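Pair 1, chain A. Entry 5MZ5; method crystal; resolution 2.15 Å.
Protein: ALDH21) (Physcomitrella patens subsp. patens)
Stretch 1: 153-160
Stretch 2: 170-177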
# COMPACT_ATOMS: atom_id res chain seq x y z
N ARG A 153 -7.28 0.73 -11.33
CA ARG A 153 -6.35 0.70 -10.20
C ARG A 153 -6.59 -0.42 -9.22
O ARG A 153 -6.25 -0.27 -8.04
CB ARG A 153 -6.43 2.02 -9.42
CG ARG A 153 -5.58 3.07 -10.01
CD ARG A 153 -5.90 4.46 -9.48
NE ARG A 153 -5.00 5.37 -10.16
CZ ARG A 153 -5.24 5.91 -11.35
NH1 ARG A 153 -6.44 5.76 -11.91
NH2 ARG A 153 -4.31 6.63 -11.96
N ILE A 154 -7.16 -1.54 -9.67
CA ILE A 154 -7.35 -2.68 -8.77
C ILE A 154 -6.01 -3.43 -8.75
O ILE A 154 -5.71 -4.22 -9.65
CB ILE A 154 -8.57 -3.57 -9.12
CG1 ILE A 154 -9.86 -2.71 -9.26
CG2 ILE A 154 -8.74 -4.70 -8.06
CD1 ILE A 154 -11.03 -3.39 -9.92
N TYR A 155 -5.20 -3.13 -7.77
CA TYR A 155 -3.88 -3.72 -7.60
C TYR A 155 -3.91 -5.00 -6.80
O TYR A 155 -4.81 -5.23 -5.98
CB TYR A 155 -2.92 -2.71 -6.92
CG TYR A 155 -2.72 -1.43 -7.70
CD1 TYR A 155 -2.36 -1.46 -9.04
CD2 TYR A 155 -2.91 -0.19 -7.10
CE1 TYR A 155 -2.18 -0.28 -9.77
CE2 TYR A 155 -2.71 1.00 -7.81
CZ TYR A 155 -2.34 0.95 -9.15
OH TYR A 155 -2.17 2.10 -9.87
N GLY A 156 -2.93 -5.84 -7.08
CA GLY A 156 -2.73 -7.06 -6.34
C GLY A 156 -1.36 -7.00 -5.70
O GLY A 156 -0.66 -6.00 -5.83
N GLU A 157 -0.97 -8.06 -5.03
CA GLU A 157 0.35 -8.08 -4.40
C GLU A 157 1.19 -9.23 -4.91
O GLU A 157 0.68 -10.29 -5.22
CB GLU A 157 0.23 -8.31 -2.88
CG GLU A 157 -0.69 -7.43 -2.05
CD GLU A 157 -0.57 -7.83 -0.59
OE1 GLU A 157 -1.32 -8.74 -0.15
OE2 GLU A 157 0.37 -7.33 0.08
N HIS A 158 2.48 -9.02 -4.91
CA HIS A 158 3.46 -10.06 -5.08
C HIS A 158 4.01 -10.27 -3.65
O HIS A 158 4.51 -9.34 -3.03
CB HIS A 158 4.58 -9.71 -6.06
CG HIS A 158 5.46 -10.90 -6.23
ND1 HIS A 158 6.56 -11.10 -5.41
CD2 HIS A 158 5.23 -12.01 -6.95
CE1 HIS A 158 7.02 -12.30 -5.73
NE2 HIS A 158 6.25 -12.88 -6.66
N ILE A 159 3.79 -11.47 -3.10
CA ILE A 159 4.18 -11.73 -1.72
C ILE A 159 5.26 -12.81 -1.61
O ILE A 159 5.13 -13.87 -2.23
CB ILE A 159 2.96 -12.02 -0.77
CG1 ILE A 159 2.17 -13.30 -1.17
CG2 ILE A 159 2.03 -10.80 -0.64
CD1 ILE A 159 1.12 -13.82 -0.08
N PRO A 160 6.32 -12.58 -0.80
CA PRO A 160 7.27 -13.68 -0.53
C PRO A 160 6.57 -14.63 0.46
O PRO A 160 5.85 -14.18 1.35
CB PRO A 160 8.47 -12.97 0.10
CG PRO A 160 7.88 -11.75 0.77
CD PRO A 160 6.60 -11.38 0.04
N LEU A 170 8.95 -20.71 -2.02
CA LEU A 170 7.57 -20.30 -2.22
C LEU A 170 7.41 -18.79 -2.34
O LEU A 170 8.06 -18.03 -1.62
CB LEU A 170 6.61 -20.87 -1.14
CG LEU A 170 6.64 -22.40 -0.92
CD1 LEU A 170 5.85 -22.82 0.33
CD2 LEU A 170 6.10 -23.15 -2.14
N GLN A 171 6.54 -18.37 -3.27
CA GLN A 171 6.15 -16.98 -3.51
C GLN A 171 4.68 -17.03 -3.90
O GLN A 171 4.16 -18.08 -4.27
CB GLN A 171 7.03 -16.33 -4.62
CG GLN A 171 6.73 -16.84 -6.02
CD GLN A 171 7.70 -16.33 -7.05
OE1 GLN A 171 7.70 -15.14 -7.39
NE2 GLN A 171 8.47 -17.24 -7.63
N GLY A 172 4.02 -15.90 -3.80
CA GLY A 172 2.61 -15.82 -4.12
C GLY A 172 2.22 -14.57 -4.86
O GLY A 172 2.87 -13.52 -4.71
N ILE A 173 1.20 -14.69 -5.69
CA ILE A 173 0.58 -13.56 -6.39
C ILE A 173 -0.85 -13.51 -5.84
O ILE A 173 -1.59 -14.49 -5.97
CB ILE A 173 0.61 -13.67 -7.94
CG1 ILE A 173 2.06 -13.63 -8.47
CG2 ILE A 173 -0.27 -12.54 -8.57
CD1 ILE A 173 2.24 -14.20 -9.86
N VAL A 174 -1.19 -12.40 -5.19
CA VAL A 174 -2.51 -12.18 -4.61
C VAL A 174 -3.26 -11.23 -5.53
O VAL A 174 -2.79 -10.13 -5.78
CB VAL A 174 -2.44 -11.64 -3.16
CG1 VAL A 174 -3.84 -11.51 -2.56
CG2 VAL A 174 -1.56 -12.53 -2.28
N LYS A 175 -4.40 -11.67 -6.06
CA LYS A 175 -5.20 -10.89 -6.99
C LYS A 175 -6.66 -10.91 -6.52
O LYS A 175 -7.07 -11.82 -5.81
CB LYS A 175 -5.05 -11.52 -8.40
CG LYS A 175 -5.40 -10.63 -9.57
CD LYS A 175 -4.73 -11.15 -10.82
CE LYS A 175 -5.70 -11.44 -11.93
NZ LYS A 175 -4.99 -11.76 -13.20
N LYS A 176 -7.41 -9.87 -6.88
CA LYS A 176 -8.82 -9.72 -6.50
C LYS A 176 -9.72 -9.97 -7.70
O LYS A 176 -9.40 -9.55 -8.81
CB LYS A 176 -9.08 -8.34 -5.87
CG LYS A 176 -8.48 -8.20 -4.48
CD LYS A 176 -8.60 -6.77 -4.00
CE LYS A 176 -7.81 -6.52 -2.74
NZ LYS A 176 -8.65 -6.72 -1.53
N PHE A 177 -10.81 -10.70 -7.47
CA PHE A 177 -11.75 -11.08 -8.52
C PHE A 177 -13.16 -10.62 -8.22
O PHE A 177 -13.53 -10.59 -7.05
CB PHE A 177 -11.72 -12.62 -8.68
CG PHE A 177 -10.45 -13.17 -9.27
CD1 PHE A 177 -9.31 -13.33 -8.48
CD2 PHE A 177 -10.38 -13.52 -10.61
CE1 PHE A 177 -8.11 -13.80 -9.04
CE2 PHE A 177 -9.19 -14.01 -11.17
CZ PHE A 177 -8.07 -14.17 -10.37
O HOH W 1 -6.08 -7.60 -7.95

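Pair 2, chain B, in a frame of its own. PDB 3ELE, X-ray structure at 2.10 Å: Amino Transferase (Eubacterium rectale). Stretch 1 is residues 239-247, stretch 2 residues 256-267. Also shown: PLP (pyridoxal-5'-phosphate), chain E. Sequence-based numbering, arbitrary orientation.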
# COMPACT_ATOMS: atom_id res chain seq x y z
N ASN B 239 23.74 -8.42 7.76
CA ASN B 239 22.67 -8.51 6.73
C ASN B 239 21.30 -8.80 7.34
O ASN B 239 20.74 -9.87 7.21
CB ASN B 239 23.07 -9.52 5.64
CG ASN B 239 24.25 -9.05 4.82
OD1 ASN B 239 24.24 -7.94 4.29
ND2 ASN B 239 25.27 -9.88 4.69
N THR B 240 20.76 -7.79 8.02
CA THR B 240 19.46 -7.87 8.67
C THR B 240 18.62 -6.72 8.17
O THR B 240 19.10 -5.58 8.13
CB THR B 240 19.62 -7.73 10.18
OG1 THR B 240 20.47 -8.77 10.67
CG2 THR B 240 18.24 -7.75 10.96
N LEU B 241 17.40 -7.05 7.75
CA LEU B 241 16.36 -6.09 7.38
C LEU B 241 15.33 -6.18 8.48
O LEU B 241 14.95 -7.29 8.85
CB LEU B 241 15.73 -6.46 6.03
CG LEU B 241 16.63 -6.26 4.81
CD1 LEU B 241 16.10 -7.02 3.59
CD2 LEU B 241 16.77 -4.75 4.53
N VAL B 242 14.93 -5.04 9.05
CA VAL B 242 13.92 -5.00 10.12
C VAL B 242 12.63 -4.43 9.56
O VAL B 242 12.66 -3.40 8.90
CB VAL B 242 14.39 -4.21 11.36
CG1 VAL B 242 13.28 -4.18 12.44
CG2 VAL B 242 15.70 -4.83 11.93
N CYS B 243 11.53 -5.15 9.80
CA CYS B 243 10.17 -4.77 9.39
C CYS B 243 9.43 -4.49 10.68
O CYS B 243 9.36 -5.36 11.57
CB CYS B 243 9.49 -5.91 8.63
SG CYS B 243 10.31 -6.30 7.08
N TYR B 244 8.91 -3.28 10.78
CA TYR B 244 8.20 -2.85 11.95
C TYR B 244 6.91 -2.12 11.54
O TYR B 244 6.77 -1.70 10.39
CB TYR B 244 9.13 -1.94 12.76
CG TYR B 244 8.52 -1.49 14.06
CD1 TYR B 244 8.47 -2.36 15.17
CD2 TYR B 244 7.90 -0.24 14.17
CE1 TYR B 244 7.88 -1.96 16.36
CE2 TYR B 244 7.30 0.17 15.36
CZ TYR B 244 7.29 -0.69 16.46
OH TYR B 244 6.69 -0.27 17.62
N SER B 245 5.96 -2.06 12.46
CA SER B 245 4.77 -1.26 12.29
C SER B 245 4.25 -0.84 13.67
O SER B 245 4.61 -1.45 14.68
CB SER B 245 3.69 -1.98 11.50
OG SER B 245 2.97 -2.91 12.29
N TYR B 246 3.41 0.18 13.67
CA TYR B 246 2.78 0.71 14.89
C TYR B 246 1.39 0.11 15.15
O TYR B 246 0.63 0.63 15.96
CB TYR B 246 2.75 2.25 14.83
CG TYR B 246 4.15 2.83 14.79
CD1 TYR B 246 4.82 2.99 13.57
CD2 TYR B 246 4.84 3.16 15.96
CE1 TYR B 246 6.12 3.49 13.51
CE2 TYR B 246 6.17 3.68 15.91
CZ TYR B 246 6.79 3.83 14.68
OH TYR B 246 8.07 4.33 14.57
N SER B 247 1.08 -1.02 14.48
CA SER B 247 -0.20 -1.70 14.60
C SER B 247 -0.48 -2.21 16.02
O SER B 247 -1.61 -2.12 16.49
CB SER B 247 -0.31 -2.84 13.58
OG SER B 247 -0.16 -2.36 12.24
N ARG B 256 -2.10 1.84 8.93
CA ARG B 256 -1.09 1.43 7.94
C ARG B 256 0.17 2.30 7.99
O ARG B 256 0.40 3.13 7.12
CB ARG B 256 -1.70 1.39 6.51
CG ARG B 256 -3.11 0.79 6.39
CD ARG B 256 -3.27 -0.51 7.13
NE ARG B 256 -2.37 -1.54 6.64
CZ ARG B 256 -1.72 -2.46 7.36
NH1 ARG B 256 -1.71 -2.46 8.68
NH2 ARG B 256 -0.96 -3.34 6.72
N ILE B 257 0.95 2.14 9.05
CA ILE B 257 2.20 2.89 9.20
C ILE B 257 3.29 2.03 9.83
O ILE B 257 3.12 1.47 10.92
CB ILE B 257 1.96 4.23 9.96
CG1 ILE B 257 3.24 5.07 10.07
CG2 ILE B 257 1.28 3.99 11.34
CD1 ILE B 257 3.87 5.48 8.77
N GLY B 258 4.40 1.89 9.12
CA GLY B 258 5.52 1.14 9.63
C GLY B 258 6.77 1.50 8.87
O GLY B 258 6.85 2.58 8.28
N TYR B 259 7.73 0.60 8.88
CA TYR B 259 8.97 0.85 8.16
C TYR B 259 9.76 -0.40 7.87
O TYR B 259 9.46 -1.48 8.40
CB TYR B 259 9.87 1.86 8.92
CG TYR B 259 10.34 1.45 10.32
CD1 TYR B 259 11.38 0.51 10.49
CD2 TYR B 259 9.80 2.04 11.46
CE1 TYR B 259 11.83 0.14 11.77
CE2 TYR B 259 10.26 1.69 12.75
CZ TYR B 259 11.28 0.74 12.88
OH TYR B 259 11.74 0.38 14.13
N VAL B 260 10.74 -0.21 6.99
CA VAL B 260 11.79 -1.16 6.67
C VAL B 260 13.08 -0.42 7.07
O VAL B 260 13.33 0.72 6.63
CB VAL B 260 11.86 -1.57 5.20
CG1 VAL B 260 13.10 -2.44 4.95
CG2 VAL B 260 10.58 -2.34 4.79
N LEU B 261 13.89 -1.06 7.90
CA LEU B 261 15.15 -0.50 8.37
C LEU B 261 16.26 -1.22 7.62
O LEU B 261 16.33 -2.46 7.68
CB LEU B 261 15.26 -0.73 9.87
CG LEU B 261 16.52 -0.36 10.63
CD1 LEU B 261 16.90 1.08 10.45
CD2 LEU B 261 16.29 -0.71 12.10
N VAL B 262 17.08 -0.46 6.89
CA VAL B 262 18.22 -0.99 6.09
C VAL B 262 19.56 -0.48 6.71
O VAL B 262 20.00 0.63 6.37
CB VAL B 262 18.12 -0.60 4.60
CG1 VAL B 262 19.25 -1.23 3.78
CG2 VAL B 262 16.78 -1.03 4.00
N PRO B 263 20.23 -1.27 7.58
CA PRO B 263 21.51 -0.83 8.19
C PRO B 263 22.63 -0.56 7.18
O PRO B 263 22.61 -1.11 6.09
CB PRO B 263 21.91 -2.02 9.09
CG PRO B 263 20.65 -2.78 9.30
CD PRO B 263 19.85 -2.61 8.07
N ASP B 264 23.59 0.27 7.58
CA ASP B 264 24.77 0.54 6.76
C ASP B 264 25.66 -0.71 6.62
O ASP B 264 26.31 -0.86 5.60
CB ASP B 264 25.60 1.73 7.30
CG ASP B 264 24.98 3.09 7.01
OD1 ASP B 264 23.87 3.19 6.43
OD2 ASP B 264 25.63 4.10 7.37
N GLU B 265 25.62 -1.61 7.61
CA GLU B 265 26.47 -2.81 7.64
C GLU B 265 26.02 -3.95 6.75
O GLU B 265 26.68 -4.97 6.72
CB GLU B 265 26.72 -3.31 9.08
CG GLU B 265 27.52 -2.32 9.97
CD GLU B 265 26.75 -1.07 10.34
OE1 GLU B 265 25.51 -1.13 10.45
OE2 GLU B 265 27.37 -0.01 10.52
N VAL B 266 24.90 -3.81 6.04
CA VAL B 266 24.51 -4.79 5.02
C VAL B 266 25.59 -4.74 3.93
O VAL B 266 26.29 -3.72 3.81
CB VAL B 266 23.10 -4.55 4.42
CG1 VAL B 266 22.02 -4.79 5.47
CG2 VAL B 266 22.95 -3.16 3.79
N TYR B 267 25.73 -5.84 3.18
CA TYR B 267 26.75 -6.02 2.11
C TYR B 267 26.97 -4.77 1.23
O TYR B 267 28.10 -4.44 0.90
CB TYR B 267 26.43 -7.28 1.24
CG TYR B 267 25.32 -7.01 0.24
CD1 TYR B 267 23.98 -6.81 0.66
CD2 TYR B 267 25.61 -6.83 -1.11
CE1 TYR B 267 22.97 -6.48 -0.25
CE2 TYR B 267 24.60 -6.51 -2.03
CZ TYR B 267 23.28 -6.34 -1.58
OH TYR B 267 22.27 -6.04 -2.47
N1 PLP E . 3.58 -10.01 11.33
C2 PLP E . 2.93 -10.76 12.32
C2A PLP E . 3.66 -11.89 12.97
C3 PLP E . 1.62 -10.44 12.71
O3 PLP E . 0.98 -11.16 13.69
C4 PLP E . 0.92 -9.37 12.08
C4A PLP E . -0.59 -9.38 12.23
O4A PLP E . -1.28 -10.04 11.45
C5 PLP E . 1.61 -8.62 11.08
C6 PLP E . 2.93 -8.95 10.71
C5A PLP E . 0.96 -7.48 10.33
O4P PLP E . 1.15 -6.23 10.92
P PLP E . 0.61 -4.94 10.11
O1P PLP E . 1.53 -3.78 10.36
O2P PLP E . -0.73 -4.55 10.65
O3P PLP E . 0.51 -5.20 8.64
O HOH W 2 -0.39 0.18 11.18

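The sharpest difference lies at one matched position, where G172(A) of pair 1 coincides with Y259(B) of pair 2 (CA atoms 0.4 Å apart after superposition). G172(A) has no side chain, and an ideal CB there would lie 3.1 Å from I159(A) CG1, a tight approach. In pair 2 the neighbour matching I159(A) is Y244(B), and two tyrosines share the same space: Y244(B) CD2 comes within 3.4 Å of Y259(B) CE2, and Y244(B) CB sits 3.7 Å from the centroid of the Y259(B) ring, 21° off its normal, a CH-pi contact over the face. The ring planes meet obliquely at 31°.

The frame beneath is common. Fourteen central residues superpose with an RMSD of 0.7 Å on N, CA and C, and both strand pairs are antiparallel, their directions 165° apart in pair 1 and 168° in pair 2. Bridges correspond one to one: E157(A)–V174(A) matches V242(B)–L261(B), and I159(A)–G172(A) matches Y244(B)–Y259(B). Each of these four is doubly hydrogen-bonded through the backbone; V174(A) N to E157(A) O and L261(B) N to V242(B) O both measure 2.8 Å. Between them lie the non-hydrogen-bonded pairs H158(A)–I173(A) and C243(B)–V260(B).

On the face carrying E157(A), I159(A) and V174(A), both pairs pack directly across the matched bridge, with E157(A) CB 4.3 Å from V174(A) CB and V242(B) CB 3.9 Å from L261(B) CB. Pair 1 adds a diagonal contact, I159(A) CD1 to V174(A) CG2 at 3.7 Å, that has no counterpart between Y244(B) and L261(B).

The other face is solved differently again. H158(A), with chi1 t, sends NE2 to Q171(A) OE1 in a 2.8 Å hydrogen bond, while its CD2 lies 3.9 Å from I173(A) CG1. Their counterparts C243(B) and G258(B) offer no such side-chain bond. The glycine instead permits a close backbone approach: S245(B) CA and G258(B) CA are 3.7 Å apart, against 4.6 Å for P160(A) CA and Q171(A) CA. An ideal CB on G258(B) would clash with Y244(B) O at 2.2 Å and with S245(B) CA at 2.9 Å.

At the position of P160(A), S245(B) donates from OG to PLP O1P at 2.6 Å. Beyond the matched core, R256(B) adds hydrogen bonds from NH1 to PLP O2P (3.0 Å) and NH2 to PLP O3P (3.1 Å), so this end of pair 2 also grips the cofactor phosphate. At the opposite end of the matched region, a water accepts from K176(A) N at 2.8 Å and donates weakly to Y155(A) O at 3.3 Å; at the corresponding positions in pair 2, P263(B) CD approaches T240(B) O directly at 3.1 Å.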